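Putative glucoamylase (Bacteroides fragilis NCTC 9343, PDB 3EU8) is of unproven function but is a putative glucoamylase that probably hydrolyses glycosidic bonds in carbohydrates. Local coordinates at residues D103-A108 and W187-G192; Q147-G152 and K157-R162; A340-I345 and L353-H358. One frame throughout, in Å; residues are numbered along the deposited sequence.

Contact 1 of 3, residues D103-A108 and W187-G192; sequences DRFKGA and WSPEYG. With EDO (1,2-ethanediol), chain B.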
ATOM      1  N   ASP A 103     -21.657  -1.056   0.553  1.00 25.07           N
ATOM      2  CA  ASP A 103     -21.784  -2.060  -0.503  1.00 24.81           C
ATOM      3  C   ASP A 103     -20.664  -3.074  -0.442  1.00 26.33           C
ATOM      4  O   ASP A 103     -19.493  -2.699  -0.413  1.00 25.35           O
ATOM      5  CB  ASP A 103     -21.729  -1.378  -1.897  1.00 25.05           C
ATOM      6  CG  ASP A 103     -23.040  -0.657  -2.283  1.00 24.26           C
ATOM      7  OD1 ASP A 103     -23.950  -0.551  -1.442  1.00 26.23           O
ATOM      8  OD2 ASP A 103     -23.144  -0.181  -3.443  1.00 21.99           O
ATOM      9  N   ARG A 104     -21.028  -4.357  -0.466  1.00 26.00           N
ATOM     10  CA  ARG A 104     -20.094  -5.471  -0.585  1.00 27.67           C
ATOM     11  C   ARG A 104     -20.540  -6.437  -1.655  1.00 26.33           C
ATOM     12  O   ARG A 104     -21.710  -6.491  -2.009  1.00 25.92           O
ATOM     13  CB  ARG A 104     -19.968  -6.227   0.748  1.00 27.57           C
ATOM     14  CG  ARG A 104     -18.849  -5.723   1.611  1.00 36.69           C
ATOM     15  CD  ARG A 104     -18.545  -6.672   2.755  1.00 37.79           C
ATOM     16  NE  ARG A 104     -19.611  -6.593   3.740  1.00 41.30           N
ATOM     17  CZ  ARG A 104     -19.714  -7.373   4.808  1.00 45.05           C
ATOM     18  NH1 ARG A 104     -18.785  -8.328   5.049  1.00 27.66           N
ATOM     19  NH2 ARG A 104     -20.761  -7.190   5.626  1.00 39.59           N
ATOM     20  N   PHE A 105     -19.588  -7.203  -2.174  1.00 27.50           N
ATOM     21  CA  PHE A 105     -19.832  -8.094  -3.296  1.00 26.87           C
ATOM     22  C   PHE A 105     -19.146  -9.450  -3.057  1.00 25.49           C
ATOM     23  O   PHE A 105     -17.960  -9.587  -3.245  1.00 26.68           O
ATOM     24  CB  PHE A 105     -19.359  -7.437  -4.586  1.00 25.10           C
ATOM     25  CG  PHE A 105     -19.907  -6.073  -4.781  1.00 23.46           C
ATOM     26  CD1 PHE A 105     -21.088  -5.890  -5.464  1.00 23.23           C
ATOM     27  CD2 PHE A 105     -19.257  -4.961  -4.250  1.00 23.13           C
ATOM     28  CE1 PHE A 105     -21.621  -4.639  -5.633  1.00 29.02           C
ATOM     29  CE2 PHE A 105     -19.769  -3.692  -4.434  1.00 24.67           C
ATOM     30  CZ  PHE A 105     -20.976  -3.528  -5.120  1.00 27.32           C
ATOM     31  N   LYS A 106     -19.944 -10.443  -2.653  1.00 26.78           N
ATOM     32  CA  LYS A 106     -19.466 -11.745  -2.171  1.00 23.89           C
ATOM     33  C   LYS A 106     -18.464 -11.588  -1.030  1.00 24.01           C
ATOM     34  O   LYS A 106     -17.499 -12.294  -0.950  1.00 24.02           O
ATOM     35  CB  LYS A 106     -18.957 -12.613  -3.308  1.00 24.72           C
ATOM     36  CG  LYS A 106     -19.983 -12.776  -4.437  1.00 25.26           C
ATOM     37  CD  LYS A 106     -21.045 -13.769  -4.053  1.00 27.17           C
ATOM     38  CE  LYS A 106     -22.195 -13.726  -5.030  1.00 33.16           C
ATOM     39  NZ  LYS A 106     -23.124 -14.869  -4.877  1.00 32.01           N
ATOM     40  N   GLY A 107     -18.765 -10.636  -0.133  1.00 24.19           N
ATOM     41  CA  GLY A 107     -17.940 -10.303   1.028  1.00 23.78           C
ATOM     42  C   GLY A 107     -16.659  -9.540   0.719  1.00 25.59           C
ATOM     43  O   GLY A 107     -15.928  -9.230   1.638  1.00 27.20           O
ATOM     44  N   ALA A 108     -16.377  -9.274  -0.563  1.00 24.27           N
ATOM     45  CA  ALA A 108     -15.274  -8.408  -0.957  1.00 24.58           C
ATOM     46  C   ALA A 108     -15.805  -6.985  -1.033  1.00 23.95           C
ATOM     47  O   ALA A 108     -17.007  -6.766  -1.055  1.00 27.06           O
ATOM     48  CB  ALA A 108     -14.641  -8.875  -2.286  1.00 20.22           C
ATOM     49  N   TRP A 187     -15.317  -8.803  -9.742  1.00 27.47           N
ATOM     50  CA  TRP A 187     -16.605  -9.415 -10.040  1.00 27.67           C
ATOM     51  C   TRP A 187     -17.702  -8.379  -9.862  1.00 27.65           C
ATOM     52  O   TRP A 187     -17.717  -7.645  -8.884  1.00 27.73           O
ATOM     53  CB  TRP A 187     -16.898 -10.618  -9.149  1.00 29.41           C
ATOM     54  CG  TRP A 187     -18.265 -11.187  -9.386  1.00 27.55           C
ATOM     55  CD1 TRP A 187     -18.645 -11.996 -10.410  1.00 27.51           C
ATOM     56  CD2 TRP A 187     -19.443 -10.972  -8.584  1.00 28.45           C
ATOM     57  NE1 TRP A 187     -19.992 -12.289 -10.302  1.00 30.45           N
ATOM     58  CE2 TRP A 187     -20.503 -11.672  -9.197  1.00 27.97           C
ATOM     59  CE3 TRP A 187     -19.707 -10.233  -7.422  1.00 30.86           C
ATOM     60  CZ2 TRP A 187     -21.807 -11.681  -8.675  1.00 28.99           C
ATOM     61  CZ3 TRP A 187     -20.997 -10.243  -6.907  1.00 30.28           C
ATOM     62  CH2 TRP A 187     -22.028 -10.977  -7.525  1.00 28.21           C
ATOM     63  N   SER A 188     -18.633  -8.345 -10.812  1.00 29.25           N
ATOM     64  CA  SER A 188     -19.814  -7.456 -10.775  1.00 29.41           C
ATOM     65  C   SER A 188     -21.152  -8.227 -10.776  1.00 29.41           C
ATOM     66  O   SER A 188     -21.333  -9.186 -11.553  1.00 27.97           O
ATOM     67  CB  SER A 188     -19.762  -6.525 -12.000  1.00 28.87           C
ATOM     68  OG  SER A 188     -20.948  -5.788 -12.121  1.00 28.13           O
ATOM     69  N   PRO A 189     -22.098  -7.825  -9.911  1.00 30.42           N
ATOM     70  CA  PRO A 189     -23.461  -8.401  -9.987  1.00 32.56           C
ATOM     71  C   PRO A 189     -24.105  -8.198 -11.354  1.00 34.42           C
ATOM     72  O   PRO A 189     -24.789  -9.084 -11.850  1.00 34.24           O
ATOM     73  CB  PRO A 189     -24.267  -7.636  -8.931  1.00 32.42           C
ATOM     74  CG  PRO A 189     -23.299  -6.835  -8.167  1.00 36.88           C
ATOM     75  CD  PRO A 189     -21.950  -6.841  -8.826  1.00 31.37           C
ATOM     76  N   GLU A 190     -23.841  -7.044 -11.955  1.00 35.07           N
ATOM     77  CA  GLU A 190     -24.374  -6.667 -13.267  1.00 36.65           C
ATOM     78  C   GLU A 190     -23.568  -7.241 -14.433  1.00 36.13           C
ATOM     79  O   GLU A 190     -24.125  -7.788 -15.363  1.00 33.84           O
ATOM     80  CB  GLU A 190     -24.419  -5.123 -13.373  1.00 37.75           C
ATOM     81  CG  GLU A 190     -24.772  -4.545 -14.747  1.00 44.55           C
ATOM     82  CD  GLU A 190     -25.264  -3.081 -14.692  1.00 55.07           C
ATOM     83  OE1 GLU A 190     -24.921  -2.335 -13.733  1.00 55.31           O
ATOM     84  OE2 GLU A 190     -26.017  -2.693 -15.619  1.00 58.47           O
ATOM     85  N   TYR A 191     -22.251  -7.100 -14.387  1.00 37.49           N
ATOM     86  CA  TYR A 191     -21.401  -7.495 -15.508  1.00 36.44           C
ATOM     87  C   TYR A 191     -20.648  -8.778 -15.303  1.00 35.91           C
ATOM     88  O   TYR A 191     -19.865  -9.153 -16.169  1.00 33.67           O
ATOM     89  CB  TYR A 191     -20.380  -6.393 -15.821  1.00 38.85           C
ATOM     90  CG  TYR A 191     -21.010  -5.092 -16.252  1.00 39.69           C
ATOM     91  CD1 TYR A 191     -21.435  -4.904 -17.560  1.00 45.88           C
ATOM     92  CD2 TYR A 191     -21.193  -4.064 -15.347  1.00 41.93           C
ATOM     93  CE1 TYR A 191     -22.021  -3.715 -17.954  1.00 47.35           C
ATOM     94  CE2 TYR A 191     -21.760  -2.878 -15.726  1.00 47.28           C
ATOM     95  CZ  TYR A 191     -22.181  -2.710 -17.034  1.00 49.89           C
ATOM     96  OH  TYR A 191     -22.759  -1.524 -17.406  1.00 53.38           O
ATOM     97  N   GLY A 192     -20.844  -9.450 -14.166  1.00 34.69           N
ATOM     98  CA  GLY A 192     -20.163 -10.724 -13.912  1.00 34.72           C
ATOM     99  C   GLY A 192     -18.634 -10.705 -13.994  1.00 34.27           C
ATOM    100  O   GLY A 192     -17.957  -9.952 -13.275  1.00 32.61           O
TER
HETATM  101  C1  EDO B 471     -26.069   2.260   2.544  1.00 45.40           C
HETATM  102  O1  EDO B 471     -25.701   2.323   3.937  1.00 46.69           O
HETATM  103  C2  EDO B 471     -25.065   1.418   1.748  1.00 51.84           C
HETATM  104  O2  EDO B 471     -25.519   0.097   1.370  1.00 49.56           O

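Contact 2 of 3, residues Q147-G152 and K157-R162; sequences QYYAEG and KKLAGR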
ATOM      1  N   GLN A 147      -5.232  -7.971  15.756  1.00 21.84           N
ATOM      2  CA  GLN A 147      -4.150  -8.412  16.646  1.00 22.01           C
ATOM      3  C   GLN A 147      -3.745  -7.360  17.691  1.00 20.44           C
ATOM      4  O   GLN A 147      -3.464  -7.704  18.814  1.00 21.34           O
ATOM      5  CB  GLN A 147      -2.920  -8.861  15.836  1.00 22.03           C
ATOM      6  CG  GLN A 147      -3.189 -10.130  14.965  1.00 23.83           C
ATOM      7  CD  GLN A 147      -3.720 -11.305  15.761  1.00 23.16           C
ATOM      8  OE1 GLN A 147      -4.961 -11.540  15.858  1.00 21.28           O
ATOM      9  NE2 GLN A 147      -2.790 -12.054  16.360  1.00 17.37           N
ATOM     10  N   TYR A 148      -3.726  -6.083  17.328  1.00 22.70           N
ATOM     11  CA  TYR A 148      -3.436  -4.998  18.310  1.00 21.68           C
ATOM     12  C   TYR A 148      -4.444  -4.986  19.482  1.00 22.59           C
ATOM     13  O   TYR A 148      -4.091  -4.723  20.648  1.00 21.87           O
ATOM     14  CB  TYR A 148      -3.434  -3.638  17.588  1.00 23.07           C
ATOM     15  CG  TYR A 148      -2.788  -2.511  18.367  1.00 19.13           C
ATOM     16  CD1 TYR A 148      -1.423  -2.565  18.713  1.00 24.95           C
ATOM     17  CD2 TYR A 148      -3.512  -1.391  18.738  1.00 20.37           C
ATOM     18  CE1 TYR A 148      -0.827  -1.547  19.418  1.00 25.91           C
ATOM     19  CE2 TYR A 148      -2.915  -0.358  19.453  1.00 25.47           C
ATOM     20  CZ  TYR A 148      -1.576  -0.453  19.786  1.00 27.50           C
ATOM     21  OH  TYR A 148      -0.982   0.563  20.465  1.00 32.31           O
ATOM     22  N   TYR A 149      -5.700  -5.284  19.153  1.00 23.94           N
ATOM     23  CA  TYR A 149      -6.829  -5.259  20.079  1.00 22.71           C
ATOM     24  C   TYR A 149      -7.235  -6.618  20.662  1.00 23.25           C
ATOM     25  O   TYR A 149      -8.023  -6.660  21.581  1.00 23.33           O
ATOM     26  CB  TYR A 149      -8.040  -4.680  19.337  1.00 23.38           C
ATOM     27  CG  TYR A 149      -8.088  -3.169  19.171  1.00 24.36           C
ATOM     28  CD1 TYR A 149      -7.180  -2.326  19.802  1.00 23.77           C
ATOM     29  CD2 TYR A 149      -9.104  -2.585  18.424  1.00 22.11           C
ATOM     30  CE1 TYR A 149      -7.264  -0.938  19.671  1.00 27.53           C
ATOM     31  CE2 TYR A 149      -9.193  -1.211  18.285  1.00 28.05           C
ATOM     32  CZ  TYR A 149      -8.278  -0.388  18.902  1.00 25.87           C
ATOM     33  OH  TYR A 149      -8.409   0.969  18.761  1.00 25.42           O
ATOM     34  N   ALA A 150      -6.672  -7.719  20.175  1.00 24.08           N
ATOM     35  CA  ALA A 150      -7.030  -9.058  20.666  1.00 26.56           C
ATOM     36  C   ALA A 150      -6.900  -9.225  22.192  1.00 26.57           C
ATOM     37  O   ALA A 150      -7.633  -9.984  22.785  1.00 26.82           O
ATOM     38  CB  ALA A 150      -6.180 -10.171  19.955  1.00 24.16           C
ATOM     39  N   GLU A 151      -5.951  -8.547  22.820  1.00 27.29           N
ATOM     40  CA  GLU A 151      -5.792  -8.650  24.273  1.00 27.44           C
ATOM     41  C   GLU A 151      -5.978  -7.312  24.944  1.00 26.96           C
ATOM     42  O   GLU A 151      -5.371  -7.028  25.980  1.00 27.72           O
ATOM     43  CB  GLU A 151      -4.434  -9.267  24.600  1.00 29.84           C
ATOM     44  CG  GLU A 151      -4.259 -10.644  23.927  1.00 36.77           C
ATOM     45  CD  GLU A 151      -2.984 -11.347  24.356  1.00 50.53           C
ATOM     46  OE1 GLU A 151      -2.726 -11.441  25.578  1.00 58.62           O
ATOM     47  OE2 GLU A 151      -2.239 -11.815  23.469  1.00 63.77           O
ATOM     48  N   GLY A 152      -6.840  -6.488  24.358  1.00 25.90           N
ATOM     49  CA  GLY A 152      -7.060  -5.154  24.827  1.00 26.09           C
ATOM     50  C   GLY A 152      -8.228  -5.102  25.790  1.00 28.03           C
ATOM     51  O   GLY A 152      -8.551  -6.080  26.476  1.00 28.01           O
ATOM     52  N   LYS A 157     -11.665  -5.467  22.313  1.00 24.39           N
ATOM     53  CA  LYS A 157     -11.914  -6.868  21.955  1.00 24.24           C
ATOM     54  C   LYS A 157     -13.249  -7.058  21.229  1.00 23.92           C
ATOM     55  O   LYS A 157     -13.352  -7.880  20.306  1.00 25.46           O
ATOM     56  CB  LYS A 157     -11.870  -7.773  23.182  1.00 24.59           C
ATOM     57  CG  LYS A 157     -10.501  -8.177  23.687  1.00 24.78           C
ATOM     58  CD  LYS A 157     -10.708  -9.088  24.908  1.00 28.31           C
ATOM     59  CE  LYS A 157      -9.456  -9.347  25.672  1.00 36.95           C
ATOM     60  NZ  LYS A 157      -9.817 -10.036  26.941  1.00 41.97           N
ATOM     61  N   LYS A 158     -14.261  -6.284  21.610  1.00 23.56           N
ATOM     62  CA  LYS A 158     -15.551  -6.292  20.899  1.00 24.80           C
ATOM     63  C   LYS A 158     -15.360  -5.855  19.440  1.00 22.44           C
ATOM     64  O   LYS A 158     -15.901  -6.455  18.521  1.00 22.64           O
ATOM     65  CB  LYS A 158     -16.561  -5.372  21.631  1.00 27.42           C
ATOM     66  CG  LYS A 158     -17.849  -6.010  22.109  1.00 33.01           C
ATOM     67  CD  LYS A 158     -17.681  -6.804  23.406  1.00 44.87           C
ATOM     68  N   LEU A 159     -14.581  -4.795  19.238  1.00 22.73           N
ATOM     69  CA  LEU A 159     -14.288  -4.273  17.911  1.00 21.02           C
ATOM     70  C   LEU A 159     -13.508  -5.291  17.082  1.00 22.90           C
ATOM     71  O   LEU A 159     -13.830  -5.522  15.894  1.00 25.07           O
ATOM     72  CB  LEU A 159     -13.559  -2.920  18.020  1.00 21.54           C
ATOM     73  CG  LEU A 159     -13.441  -2.054  16.737  1.00 24.21           C
ATOM     74  CD1 LEU A 159     -12.270  -2.505  15.885  1.00 21.96           C
ATOM     75  CD2 LEU A 159     -14.707  -2.052  15.921  1.00 16.06           C
ATOM     76  N   ALA A 160     -12.506  -5.912  17.713  1.00 22.67           N
ATOM     77  CA  ALA A 160     -11.748  -6.990  17.090  1.00 21.89           C
ATOM     78  C   ALA A 160     -12.672  -8.124  16.620  1.00 21.99           C
ATOM     79  O   ALA A 160     -12.459  -8.687  15.551  1.00 21.47           O
ATOM     80  CB  ALA A 160     -10.620  -7.551  18.061  1.00 18.58           C
ATOM     81  N   GLY A 161     -13.682  -8.473  17.412  1.00 21.77           N
ATOM     82  CA  GLY A 161     -14.646  -9.504  16.982  1.00 21.36           C
ATOM     83  C   GLY A 161     -15.430  -9.106  15.728  1.00 19.50           C
ATOM     84  O   GLY A 161     -15.738  -9.918  14.893  1.00 20.39           O
ATOM     85  N   ARG A 162     -15.793  -7.853  15.619  1.00 21.29           N
ATOM     86  CA  ARG A 162     -16.513  -7.384  14.458  1.00 20.90           C
ATOM     87  C   ARG A 162     -15.635  -7.457  13.198  1.00 21.13           C
ATOM     88  O   ARG A 162     -16.110  -7.862  12.124  1.00 21.49           O
ATOM     89  CB  ARG A 162     -16.998  -5.992  14.709  1.00 19.93           C
ATOM     90  CG  ARG A 162     -18.157  -5.927  15.691  1.00 22.21           C
ATOM     91  CD  ARG A 162     -18.345  -4.520  16.156  1.00 21.65           C
ATOM     92  NE  ARG A 162     -18.784  -3.594  15.110  1.00 25.11           N
ATOM     93  CZ  ARG A 162     -18.939  -2.282  15.308  1.00 22.72           C
ATOM     94  NH1 ARG A 162     -18.688  -1.755  16.485  1.00 25.28           N
ATOM     95  NH2 ARG A 162     -19.376  -1.490  14.339  1.00 28.28           N
TER
HETATM   96  O   HOH W   1      -6.568  -9.795  27.545  1.00 43.80           O

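Contact 3 of 3, residues A340-I345 and L353-H358; sequences AALSSI and LQVMHH. With EDO (1,2-ethanediol), chain O.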
ATOM      1  N   ALA A 340       7.759   6.785  -3.187  1.00 20.94           N
ATOM      2  CA  ALA A 340       8.591   5.750  -3.790  1.00 20.46           C
ATOM      3  C   ALA A 340       9.839   5.436  -2.940  1.00 21.87           C
ATOM      4  O   ALA A 340       9.976   4.330  -2.431  1.00 20.94           O
ATOM      5  CB  ALA A 340       8.985   6.135  -5.254  1.00 19.07           C
ATOM      6  N   ALA A 341      10.730   6.419  -2.792  1.00 21.73           N
ATOM      7  CA  ALA A 341      11.939   6.287  -1.976  1.00 21.25           C
ATOM      8  C   ALA A 341      11.633   6.110  -0.487  1.00 21.55           C
ATOM      9  O   ALA A 341      12.241   5.291   0.173  1.00 19.90           O
ATOM     10  CB  ALA A 341      12.857   7.516  -2.175  1.00 20.39           C
ATOM     11  N   LEU A 342      10.686   6.904   0.020  1.00 20.01           N
ATOM     12  CA  LEU A 342      10.387   6.960   1.442  1.00 20.66           C
ATOM     13  C   LEU A 342       9.753   5.670   1.953  1.00 20.44           C
ATOM     14  O   LEU A 342      10.070   5.192   3.039  1.00 20.92           O
ATOM     15  CB  LEU A 342       9.487   8.168   1.774  1.00 22.04           C
ATOM     16  CG  LEU A 342      10.153   9.514   2.081  1.00 26.31           C
ATOM     17  CD1 LEU A 342      11.313   9.745   1.160  1.00 21.11           C
ATOM     18  CD2 LEU A 342       9.166  10.662   2.031  1.00 19.17           C
ATOM     19  N   SER A 343       8.850   5.097   1.182  1.00 19.16           N
ATOM     20  CA  SER A 343       8.217   3.844   1.594  1.00 19.18           C
ATOM     21  C   SER A 343       9.196   2.651   1.471  1.00 20.37           C
ATOM     22  O   SER A 343       8.912   1.539   1.911  1.00 19.11           O
ATOM     23  CB  SER A 343       6.934   3.618   0.792  1.00 15.87           C
ATOM     24  OG  SER A 343       6.045   4.736   0.924  1.00 22.09           O
ATOM     25  N   SER A 344      10.345   2.891   0.855  1.00 18.39           N
ATOM     26  CA  SER A 344      11.382   1.864   0.753  1.00 20.79           C
ATOM     27  C   SER A 344      12.466   2.016   1.844  1.00 19.36           C
ATOM     28  O   SER A 344      13.496   1.335   1.807  1.00 19.40           O
ATOM     29  CB  SER A 344      11.971   1.845  -0.657  1.00 17.95           C
ATOM     30  OG  SER A 344      11.214   0.973  -1.443  1.00 15.95           O
ATOM     31  N   ILE A 345      12.177   2.844   2.849  1.00 21.62           N
ATOM     32  CA  ILE A 345      13.102   3.082   3.974  1.00 19.39           C
ATOM     33  C   ILE A 345      13.489   1.763   4.641  1.00 20.18           C
ATOM     34  O   ILE A 345      14.597   1.660   5.124  1.00 22.30           O
ATOM     35  CB  ILE A 345      12.499   4.063   5.027  1.00 20.56           C
ATOM     36  CG1 ILE A 345      13.531   4.410   6.132  1.00 17.92           C
ATOM     37  CG2 ILE A 345      11.163   3.472   5.625  1.00 19.23           C
ATOM     38  CD1 ILE A 345      13.131   5.591   7.013  1.00 22.89           C
ATOM     39  N   LEU A 353      16.447   7.881   3.634  1.00 18.96           N
ATOM     40  CA  LEU A 353      16.627   9.025   4.549  1.00 21.58           C
ATOM     41  C   LEU A 353      17.299  10.234   3.849  1.00 21.60           C
ATOM     42  O   LEU A 353      16.847  11.333   4.022  1.00 21.03           O
ATOM     43  CB  LEU A 353      17.346   8.613   5.854  1.00 23.10           C
ATOM     44  CG  LEU A 353      16.432   7.895   6.870  1.00 23.04           C
ATOM     45  CD1 LEU A 353      17.244   7.188   8.013  1.00 17.69           C
ATOM     46  CD2 LEU A 353      15.435   8.898   7.432  1.00 23.54           C
ATOM     47  N   GLN A 354      18.280  10.003   2.971  1.00 22.36           N
ATOM     48  CA  GLN A 354      18.875  11.079   2.189  1.00 22.77           C
ATOM     49  C   GLN A 354      17.799  11.797   1.371  1.00 23.19           C
ATOM     50  O   GLN A 354      17.772  13.034   1.329  1.00 22.15           O
ATOM     51  CB  GLN A 354      19.967  10.555   1.236  1.00 26.82           C
ATOM     52  CG  GLN A 354      21.247   9.973   1.919  1.00 32.78           C
ATOM     53  CD  GLN A 354      22.096   9.012   1.015  1.00 41.34           C
ATOM     54  OE1 GLN A 354      22.012   9.026  -0.222  1.00 40.92           O
ATOM     55  NE2 GLN A 354      22.929   8.184   1.668  1.00 43.95           N
ATOM     56  N   VAL A 355      16.937  11.033   0.696  1.00 22.02           N
ATOM     57  CA  VAL A 355      15.842  11.628  -0.089  1.00 19.94           C
ATOM     58  C   VAL A 355      14.909  12.403   0.844  1.00 21.21           C
ATOM     59  O   VAL A 355      14.547  13.525   0.556  1.00 21.42           O
ATOM     60  CB  VAL A 355      15.036  10.556  -0.909  1.00 20.46           C
ATOM     61  CG1 VAL A 355      13.856  11.202  -1.632  1.00 18.55           C
ATOM     62  CG2 VAL A 355      15.938   9.822  -1.869  1.00 13.54           C
HETATM   63  N   MSE A 356      14.568  11.816   1.987  1.00 22.57           N
HETATM   64  CA  MSE A 356      13.617  12.430   2.929  1.00 21.56           C
HETATM   65  C   MSE A 356      14.103  13.814   3.438  1.00 21.41           C
HETATM   66  O   MSE A 356      13.325  14.763   3.495  1.00 21.89           O
HETATM   67  CB  MSE A 356      13.333  11.465   4.090  1.00 20.36           C
HETATM   68  CG  MSE A 356      12.113  11.874   4.975  1.00 21.36           C
HETATM   69 SE   MSE A 356      11.854  10.777   6.576  0.75 15.76          SE
HETATM   70  CE  MSE A 356      11.521   9.028   5.649  1.00 21.96           C
ATOM     71  N   HIS A 357      15.372  13.914   3.819  1.00 21.57           N
ATOM     72  CA  HIS A 357      15.985  15.188   4.213  1.00 21.00           C
ATOM     73  C   HIS A 357      15.959  16.204   3.053  1.00 21.21           C
ATOM     74  O   HIS A 357      15.562  17.349   3.231  1.00 20.51           O
ATOM     75  CB  HIS A 357      17.437  14.962   4.670  1.00 23.78           C
ATOM     76  CG  HIS A 357      17.567  14.457   6.069  1.00 22.36           C
ATOM     77  ND1 HIS A 357      17.497  15.292   7.171  1.00 21.78           N
ATOM     78  CD2 HIS A 357      17.789  13.209   6.550  1.00 19.66           C
ATOM     79  CE1 HIS A 357      17.661  14.571   8.271  1.00 21.21           C
ATOM     80  NE2 HIS A 357      17.824  13.307   7.924  1.00 25.55           N
ATOM     81  N   HIS A 358      16.337  15.754   1.861  1.00 21.55           N
ATOM     82  CA  HIS A 358      16.406  16.611   0.680  1.00 20.75           C
ATOM     83  C   HIS A 358      15.028  17.148   0.252  1.00 21.53           C
ATOM     84  O   HIS A 358      14.864  18.329  -0.085  1.00 20.32           O
ATOM     85  CB  HIS A 358      17.120  15.852  -0.460  1.00 20.56           C
ATOM     86  CG  HIS A 358      17.202  16.614  -1.757  1.00 24.40           C
ATOM     87  ND1 HIS A 358      18.190  17.535  -2.031  1.00 26.45           N
ATOM     88  CD2 HIS A 358      16.426  16.561  -2.864  1.00 25.89           C
ATOM     89  CE1 HIS A 358      17.992  18.049  -3.232  1.00 27.90           C
ATOM     90  NE2 HIS A 358      16.928  17.470  -3.761  1.00 26.24           N
TER
HETATM   91  C1  EDO O 456      16.779  19.661   7.336  1.00 44.73           C
HETATM   92  O1  EDO O 456      16.473  19.985   8.688  1.00 42.48           O
HETATM   93  C2  EDO O 456      16.985  18.164   7.267  1.00 43.32           C
HETATM   94  O2  EDO O 456      15.863  17.566   6.641  1.00 47.73           O

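Contact 1 of 3, residues D103-A108 and W187-G192
Lys106 lays its aliphatic chain over the indole of Trp187, an example of how a lysine at a turn can use its methylenes before its charge. In this CH-pi contact CG stands 4.1 Å from the centroid of the six-membered ring of Trp187, 28° off the ring normal. The chain bends at its second torsion (chi2 -77°), and CE comes down 3.7 Å from Trp187 CH2. Beyond it, the lysine makes a cation-pi interaction with Trp174, which also meets Trp187 edge-to-face.

The remaining cross-contacts are apolar and belong to Phe105. Its CB lies in the plane of the indole, at the rim, 4.0 Å from Trp187 CZ3, so Trp187 is touched on a face by one residue and on an edge by its neighbour. The phenyl ring turns instead to Pro189: CD1 of Phe105 is 3.6 Å from CD of Pro189, the two side chains crossing at about a right angle.

Hydrogen bonds stay within each loop. A type I' turn from Phe105 to Ala108 is closed in both directions by backbone bonds, and it presents Phe105 and Lys106 together. In the other loop, Ser188 OG accepts a nearly straight bond from Tyr191 N (2.9 Å, 173°), an ST motif that folds the chain just past Trp187. Tyr175 OH bonds to Phe105 O and ties the turn to its surroundings.

With no hydrogen bond or salt bridge between them, the surface loops are joined by one indole face and its edge, a phenyl ring, proline and lysine methylenes, a pairing set by shape rather than polar bonds.

Contact 2 of 3, residues Q147-G152 and K157-R162
Lys157 reaches across the helix-helix turn to the carbonyls of residues 149-152, a worked case of a lysine whose carbons, rather than its ammonium, do most of the touching. CB leads to CG, which is placed beside the backbone N (chi1 -80°) and meets two carbonyl oxygens: Tyr149 O at 3.6 Å and Ala150 O at 3.5 Å. From there the chain is extended. CD passes Ala150 O at 3.8 Å, and CE is 3.5 Å from both Ala150 O and Gly152 O. At the tip, NZ is linked to Glu151 O through a water, but both bonds of this bridge are weak. The carbonyl oxygens that line the chain would probably favour the positive charge at its end.

Deeper in, the contact turns apolar. Tyr149 CB packs on Ala160 CB at 4.1 Å, and the edge of the tyrosine ring receives Leu159, whose CD1 lies near the ring plane, 4.1 Å from Tyr149 CD2. Leu89 and Met92 of helix 85-101 and Ile78 of helix 64-79 also touch Tyr149, while Leu159 rests on Val96, so the buried half of the contact faces these helices.

The link between the helices is tight: a type I turn from Tyr149 to Gly152 is closed by Gly152 N bonding to Tyr149 O, and helix 154-169 starts two residues later. Two successive helices joined by a short turn and packed through small and aromatic residues form a helical hairpin, consistent with the (alpha/alpha) toroid described for the six-hairpin glycosidase clan.

Contact 3 of 3, residues A340-I345 and L353-H358
Leu342 and Ile345 converge on the terminal methyl of Met356, a selenomethionine here, illustrating how one flexible side chain can serve two branched ones. CE of Met356 lies 3.9 Å from Leu342 CG and 4.0 Å from Ile345 CD1. The methyl arrives there because the side chain runs extended through SE and then bends at the last torsion (chi3 -62°). CD1 of Leu342 points on to the helix itself, 3.9 Å from Met356 N.

On the two flanks the pairs are simpler. Ala341 CB fits against the fork of Val355, 3.9 Å from both CG1 and CG2. Ile345, with CG1 anti to its backbone N (chi1 -175°), extends CD1 to Leu353 CG at 4.0 Å. No hydrogen bond crosses between the segments' own atoms.

The next shell fixes the backbones. A type I turn from Leu342 to Ile345 brings Ile345 round so that it, like Leu342, reaches Met356, and Ala341 O accepts from Ser352 OG, in the first turn of helix 349-361.

Further out, Trp311 touches both Ala341 and Val355 from a loop. Helix 389-404 contributes Ile399 to Met356 and Tyr402 to Ile345, and helix 18-34 adds Leu21 and Met22, so the short helix 338-342 and helix 349-361 pack against helices 18-34 and 389-404.

The three contacts show how chemistry follows depth. Contact 3 is wholly buried and entirely apolar; contact 2 is partly buried, with an apolar inner side and a lysine laid over carbonyls on the outer one; contact 1 lies at the surface and relies on aromatic rings and lysine methylenes. Contacts 2 and 3 each join consecutive helices across a short connection, whereas contact 1 brings together loops 79 residues apart, and the hairpin of contact 2 falls within that span. Contacts 1 and 2 approach to about 8 Å between nearest atoms, while contacts 1 and 3 occupy opposite sides of the chain's centre, their own centres about 38 Å apart.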